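Clan CA, family C40, NlpC/P60 superfamily cysteine peptidase (Trichomonas vaginalis, PDB 6BIO) is probably a cysteine peptidase of the NlpC/P60 family, a peptidoglycan hydrolase with which the parasite targets bacteria. Local coordinates at residues 19-33 / 44-56. Residues are numbered along the deposited sequence; the frame is centred on the assembly and turned at random.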
loop_
_atom_site.group_PDB
_atom_site.type_symbol
_atom_site.label_atom_id
_atom_site.label_comp_id
_atom_site.label_asym_id
_atom_site.label_seq_id
_atom_site.Cartn_x
_atom_site.Cartn_y
_atom_site.Cartn_z
ATOM N N THR A 19 13.352 2.210 6.973
ATOM C CA THR A 19 13.805 2.496 5.615
ATOM C C THR A 19 12.767 1.957 4.641
ATOM O O THR A 19 11.732 1.425 5.037
ATOM C CB THR A 19 15.206 1.950 5.372
ATOM O OG1 THR A 19 15.187 0.545 5.654
ATOM C CG2 THR A 19 16.263 2.668 6.203
ATOM N N ILE A 20 13.025 2.123 3.362
ATOM C CA ILE A 20 12.098 1.746 2.294
ATOM C C ILE A 20 12.653 0.528 1.608
ATOM O O ILE A 20 13.818 0.517 1.233
ATOM C CB ILE A 20 11.919 2.866 1.249
ATOM C CG1 ILE A 20 11.450 4.136 1.948
ATOM C CG2 ILE A 20 10.946 2.430 0.151
ATOM C CD1 ILE A 20 11.427 5.359 1.071
ATOM N N GLY A 21 11.793 -0.461 1.376
ATOM C CA GLY A 21 12.152 -1.608 0.588
ATOM C C GLY A 21 11.275 -1.806 -0.635
ATOM O O GLY A 21 10.099 -1.439 -0.666
ATOM N N ARG A 22 11.864 -2.420 -1.644
ATOM C CA ARG A 22 11.117 -2.839 -2.817
ATOM C C ARG A 22 11.436 -4.310 -3.028
ATOM O O ARG A 22 12.614 -4.688 -3.041
ATOM C CB ARG A 22 11.472 -2.008 -4.070
ATOM C CG ARG A 22 10.741 -2.501 -5.325
ATOM C CD ARG A 22 11.107 -1.681 -6.566
ATOM N NE ARG A 22 12.321 -2.171 -7.096
ATOM C CZ ARG A 22 12.428 -3.053 -8.092
ATOM N NH1 ARG A 22 11.393 -3.544 -8.787
ATOM N NH2 ARG A 22 13.616 -3.422 -8.396
ATOM N N LEU A 23 10.397 -5.132 -3.204
ATOM C CA LEU A 23 10.611 -6.560 -3.374
ATOM C C LEU A 23 11.161 -6.868 -4.750
ATOM O O LEU A 23 10.652 -6.397 -5.769
ATOM C CB LEU A 23 9.332 -7.339 -3.131
ATOM C CG LEU A 23 9.238 -7.745 -1.657
ATOM C CD1 LEU A 23 9.001 -6.574 -0.773
ATOM C CD2 LEU A 23 8.316 -8.788 -1.389
ATOM N N THR A 24 12.237 -7.651 -4.767
ATOM C CA THR A 24 12.874 -8.087 -5.987
ATOM C C THR A 24 12.769 -9.591 -6.227
ATOM O O THR A 24 13.026 -10.041 -7.360
ATOM C CB THR A 24 14.358 -7.717 -5.922
ATOM O OG1 THR A 24 14.925 -8.329 -4.766
ATOM C CG2 THR A 24 14.589 -6.211 -5.898
ATOM N N THR A 25 12.471 -10.375 -5.193
ATOM C CA THR A 25 12.191 -11.809 -5.289
ATOM C C THR A 25 13.052 -12.510 -6.352
ATOM O O THR A 25 12.524 -13.029 -7.342
ATOM C CB THR A 25 10.704 -12.102 -5.506
ATOM O OG1 THR A 25 10.229 -11.537 -6.736
ATOM C CG2 THR A 25 9.858 -11.541 -4.379
ATOM N N PRO A 26 14.375 -12.539 -6.175
ATOM C CA PRO A 26 15.255 -12.948 -7.289
ATOM C C PRO A 26 14.903 -14.297 -7.924
ATOM O O PRO A 26 14.743 -15.318 -7.260
ATOM C CB PRO A 26 16.637 -12.984 -6.639
ATOM C CG PRO A 26 16.546 -11.928 -5.597
ATOM C CD PRO A 26 15.163 -12.051 -5.036
ATOM N N GLY A 27 14.786 -14.282 -9.246
ATOM C CA GLY A 27 14.514 -15.461 -10.036
ATOM C C GLY A 27 13.052 -15.842 -10.099
ATOM O O GLY A 27 12.714 -16.822 -10.777
ATOM N N THR A 28 12.160 -15.087 -9.456
ATOM C CA THR A 28 10.758 -15.457 -9.363
ATOM C C THR A 28 9.954 -14.191 -9.053
ATOM O O THR A 28 10.413 -13.068 -9.306
ATOM C CB THR A 28 10.583 -16.615 -8.362
ATOM O OG1 THR A 28 9.224 -17.032 -8.436
ATOM C CG2 THR A 28 10.958 -16.213 -6.905
ATOM N N ASN A 29 8.720 -14.390 -8.587
ATOM C CA ASN A 29 7.802 -13.287 -8.354
ATOM C C ASN A 29 7.276 -13.229 -6.937
ATOM O O ASN A 29 6.443 -12.373 -6.655
ATOM C CB ASN A 29 6.618 -13.313 -9.332
ATOM C CG ASN A 29 5.595 -14.398 -8.976
ATOM O OD1 ASN A 29 5.967 -15.480 -8.714
ATOM N ND2 ASN A 29 4.303 -14.041 -8.864
ATOM N N LEU A 30 7.692 -14.143 -6.067
ATOM C CA LEU A 30 7.117 -14.204 -4.732
ATOM C C LEU A 30 8.164 -14.627 -3.715
ATOM O O LEU A 30 9.201 -15.208 -4.059
ATOM C CB LEU A 30 5.913 -15.157 -4.686
ATOM C CG LEU A 30 6.161 -16.644 -4.633
ATOM C CD1 LEU A 30 4.799 -17.348 -4.593
ATOM C CD2 LEU A 30 6.971 -17.180 -5.778
ATOM N N VAL A 31 7.877 -14.349 -2.443
ATOM C CA VAL A 31 8.706 -14.779 -1.317
ATOM C C VAL A 31 7.773 -15.157 -0.173
ATOM O O VAL A 31 6.805 -14.447 0.119
ATOM C CB VAL A 31 9.740 -13.686 -0.897
ATOM C CG1 VAL A 31 9.064 -12.369 -0.501
ATOM C CG2 VAL A 31 10.640 -14.163 0.238
ATOM N N LYS A 32 8.097 -16.257 0.530
ATOM C CA LYS A 32 7.337 -16.640 1.721
ATOM C C LYS A 32 7.516 -15.591 2.810
ATOM O O LYS A 32 8.622 -15.104 3.053
ATOM C CB LYS A 32 7.788 -18.010 2.227
ATOM C CG LYS A 32 7.285 -19.127 1.343
ATOM C CD LYS A 32 7.695 -20.502 1.896
ATOM C CE LYS A 32 7.091 -21.641 1.038
ATOM N NZ LYS A 32 7.298 -22.976 1.667
ATOM N N ALA A 33 6.437 -15.300 3.528
ATOM C CA ALA A 33 6.459 -14.391 4.661
ATOM C C ALA A 33 6.100 -15.155 5.931
ATOM O O ALA A 33 5.324 -16.132 5.904
ATOM C CB ALA A 33 5.489 -13.245 4.441
ATOM N N ASN A 44 4.386 -20.682 6.615
ATOM C CA ASN A 44 4.421 -19.272 6.261
ATOM C C ASN A 44 3.016 -18.694 6.367
ATOM O O ASN A 44 2.019 -19.377 6.108
ATOM C CB ASN A 44 4.966 -19.059 4.857
ATOM C CG ASN A 44 4.175 -19.774 3.791
ATOM O OD1 ASN A 44 4.101 -21.014 3.762
ATOM N ND2 ASN A 44 3.606 -19.004 2.874
ATOM N N CYS A 45 2.936 -17.433 6.784
ATOM C CA CYS A 45 1.623 -16.808 6.953
ATOM C C CYS A 45 0.965 -16.483 5.617
ATOM O O CYS A 45 -0.264 -16.508 5.520
ATOM C CB CYS A 45 1.694 -15.580 7.862
ATOM S SG CYS A 45 2.975 -14.347 7.465
ATOM N N TYR A 46 1.770 -16.132 4.621
ATOM C CA TYR A 46 1.350 -15.785 3.270
ATOM C C TYR A 46 2.655 -15.564 2.496
ATOM O O TYR A 46 3.714 -16.007 2.935
ATOM C CB TYR A 46 0.374 -14.575 3.264
ATOM C CG TYR A 46 0.743 -13.404 4.166
ATOM C CD1 TYR A 46 1.834 -12.582 3.887
ATOM C CD2 TYR A 46 -0.010 -13.142 5.321
ATOM C CE1 TYR A 46 2.137 -11.517 4.718
ATOM C CE2 TYR A 46 0.309 -12.089 6.166
ATOM C CZ TYR A 46 1.396 -11.295 5.874
ATOM O OH TYR A 46 1.807 -10.231 6.652
ATOM N N TRP A 47 2.584 -14.879 1.358
ATOM C CA TRP A 47 3.725 -14.466 0.576
ATOM C C TRP A 47 3.631 -12.972 0.326
ATOM O O TRP A 47 2.574 -12.361 0.444
ATOM C CB TRP A 47 3.719 -15.150 -0.794
ATOM C CG TRP A 47 3.941 -16.643 -0.787
ATOM C CD1 TRP A 47 5.093 -17.290 -1.175
ATOM C CD2 TRP A 47 3.019 -17.680 -0.441
ATOM N NE1 TRP A 47 4.939 -18.653 -1.104
ATOM C CE2 TRP A 47 3.678 -18.928 -0.656
ATOM C CE3 TRP A 47 1.701 -17.691 0.012
ATOM C CZ2 TRP A 47 3.055 -20.168 -0.401
ATOM C CZ3 TRP A 47 1.082 -18.935 0.252
ATOM C CH2 TRP A 47 1.767 -20.142 0.050
ATOM N N LEU A 48 4.764 -12.384 -0.038
ATOM C CA LEU A 48 4.773 -11.057 -0.642
ATOM C C LEU A 48 5.382 -11.158 -2.035
ATOM O O LEU A 48 5.978 -12.177 -2.377
ATOM C CB LEU A 48 5.506 -10.015 0.211
ATOM C CG LEU A 48 4.846 -9.693 1.536
ATOM C CD1 LEU A 48 5.733 -8.734 2.314
ATOM C CD2 LEU A 48 3.439 -9.152 1.367
ATOM N N TYR A 49 5.194 -10.104 -2.853
ATOM C CA TYR A 49 5.326 -10.226 -4.308
ATOM C C TYR A 49 6.240 -9.168 -4.923
ATOM O O TYR A 49 6.401 -8.065 -4.400
ATOM C CB TYR A 49 3.935 -10.226 -4.974
ATOM C CG TYR A 49 3.111 -11.372 -4.473
ATOM C CD1 TYR A 49 3.326 -12.653 -4.935
ATOM C CD2 TYR A 49 2.208 -11.200 -3.427
ATOM C CE1 TYR A 49 2.605 -13.727 -4.462
ATOM C CE2 TYR A 49 1.524 -12.252 -2.916
ATOM C CZ TYR A 49 1.714 -13.527 -3.425
ATOM O OH TYR A 49 1.007 -14.604 -2.909
ATOM N N PHE A 50 6.789 -9.536 -6.078
ATOM C CA PHE A 50 7.687 -8.681 -6.830
ATOM C C PHE A 50 7.113 -7.285 -7.012
ATOM O O PHE A 50 5.939 -7.115 -7.356
ATOM C CB PHE A 50 7.903 -9.334 -8.196
ATOM C CG PHE A 50 8.760 -8.529 -9.116
ATOM C CD1 PHE A 50 10.114 -8.360 -8.880
ATOM C CD2 PHE A 50 8.173 -7.888 -10.179
ATOM C CE1 PHE A 50 10.843 -7.566 -9.733
ATOM C CE2 PHE A 50 8.938 -7.116 -11.072
ATOM C CZ PHE A 50 10.250 -6.940 -10.831
ATOM N N ASP A 51 7.951 -6.269 -6.782
ATOM C CA ASP A 51 7.651 -4.865 -7.019
ATOM C C ASP A 51 6.676 -4.266 -6.019
ATOM O O ASP A 51 6.266 -3.132 -6.206
ATOM C CB ASP A 51 7.243 -4.602 -8.464
ATOM C CG ASP A 51 7.469 -3.171 -8.907
ATOM O OD1 ASP A 51 8.567 -2.637 -8.664
ATOM O OD2 ASP A 51 6.580 -2.595 -9.552
ATOM N N TYR A 52 6.340 -4.990 -4.949
ATOM C CA TYR A 52 5.658 -4.373 -3.826
ATOM C C TYR A 52 6.627 -3.469 -3.072
ATOM O O TYR A 52 7.828 -3.727 -2.999
ATOM C CB TYR A 52 5.111 -5.450 -2.873
ATOM C CG TYR A 52 3.788 -6.108 -3.279
ATOM C CD1 TYR A 52 3.277 -5.995 -4.573
ATOM C CD2 TYR A 52 3.046 -6.841 -2.350
ATOM C CE1 TYR A 52 2.090 -6.596 -4.920
ATOM C CE2 TYR A 52 1.860 -7.433 -2.706
ATOM C CZ TYR A 52 1.378 -7.311 -3.982
ATOM O OH TYR A 52 0.195 -7.906 -4.331
ATOM N N TYR A 53 6.066 -2.419 -2.478
ATOM C CA TYR A 53 6.806 -1.496 -1.626
ATOM C C TYR A 53 6.491 -1.778 -0.155
ATOM O O TYR A 53 5.343 -2.055 0.214
ATOM C CB TYR A 53 6.450 -0.048 -1.989
ATOM C CG TYR A 53 6.674 0.359 -3.430
ATOM C CD1 TYR A 53 7.527 -0.312 -4.257
ATOM C CD2 TYR A 53 5.989 1.436 -3.931
ATOM C CE1 TYR A 53 7.704 0.096 -5.579
ATOM C CE2 TYR A 53 6.179 1.881 -5.232
ATOM C CZ TYR A 53 7.030 1.196 -6.041
ATOM O OH TYR A 53 7.205 1.629 -7.350
ATOM N N VAL A 54 7.523 -1.662 0.681
ATOM C CA VAL A 54 7.396 -1.893 2.114
ATOM C C VAL A 54 8.209 -0.840 2.854
ATOM O O VAL A 54 9.107 -0.210 2.294
ATOM C CB VAL A 54 7.858 -3.309 2.533
ATOM C CG1 VAL A 54 7.066 -4.344 1.797
ATOM C CG2 VAL A 54 9.347 -3.478 2.320
ATOM N N HIS A 55 7.949 -0.749 4.166
ATOM C CA HIS A 55 8.900 -0.188 5.081
ATOM C C HIS A 55 9.712 -1.324 5.692
ATOM O O HIS A 55 9.202 -2.426 5.914
ATOM C CB HIS A 55 8.235 0.539 6.252
ATOM C CG HIS A 55 7.184 1.535 5.856
ATOM N ND1 HIS A 55 7.394 2.898 5.768
ATOM C CD2 HIS A 55 5.886 1.338 5.558
ATOM C CE1 HIS A 55 6.270 3.485 5.396
ATOM N NE2 HIS A 55 5.331 2.564 5.294
ATOM N N ILE A 56 10.978 -1.056 5.972
ATOM C CA ILE A 56 11.879 -2.024 6.603
ATOM C C ILE A 56 12.125 -1.577 8.024
ATOM O O ILE A 56 12.680 -0.501 8.240
ATOM C CB ILE A 56 13.193 -2.197 5.821
ATOM C CG1 ILE A 56 12.912 -2.597 4.368
ATOM C CG2 ILE A 56 14.095 -3.151 6.541
ATOM C CD1 ILE A 56 14.136 -2.472 3.503
HETATM O O HOH W 1 15.560 -0.322 8.455
HETATM O O HOH W 2 5.991 -22.771 4.250
#
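R22 lies against Y53 and D51 along the antiparallel pairing of strands 19-23 and 53-56. Followed outward, its CB looks onto the carbonyl oxygen of Y52, and CG passes beside the ring of Y53. R22 CD reaches the edge of that ring, 4.0 Å from Y53 CE1, and also lies 3.4 Å from D51 OD1. The chain then bends at chi3 (83°), which swings the guanidinium toward the carboxylate of D51: R22 NH1 donates to D51 OD1 at 3.0 Å in a salt bridge. The bond lies close to the guanidinium plane but meets the carboxylate on its anti side, the two planes standing 71° apart. Beyond CD, NE is held by a second carboxylate, E81, while the other oxygen of D51 pairs with R192, so the charges are probably shared along a chain of ion pairs.

L23 closes this strand pair, its backbone bonded to D51 N and Y52 O, and points its side chain toward 44-56, between L48 and V54. L23 CD2 presses tightly on L48 CB (3.5 Å) and L23 CD1 reaches V54 CG1 (3.9 Å). After the type II turn 25-28, strand 30-33 pairs antiparallel with 46-49. There L30 and W47 run side by side, with L30 CD1 over one face of the indole, 3.4 Å from W47 CD1. N44 ND2 and A33 N reach Y46 O from opposite faces of its carbonyl plane, a double grip on one acceptor.

Both pairings belong to one antiparallel sheet. Strand 19-23 is flanked on its other side by strand 80-88, strand 53-60 by 63-68, and strand 30-34 by 71-76, leaving 46-49 at the sheet's edge within this chain; Y52 OH and Y53 N hydrogen-bond to the side chains of Q187 and N191 on helix 182-191, joining the sheet to the NlpC/P60 domain.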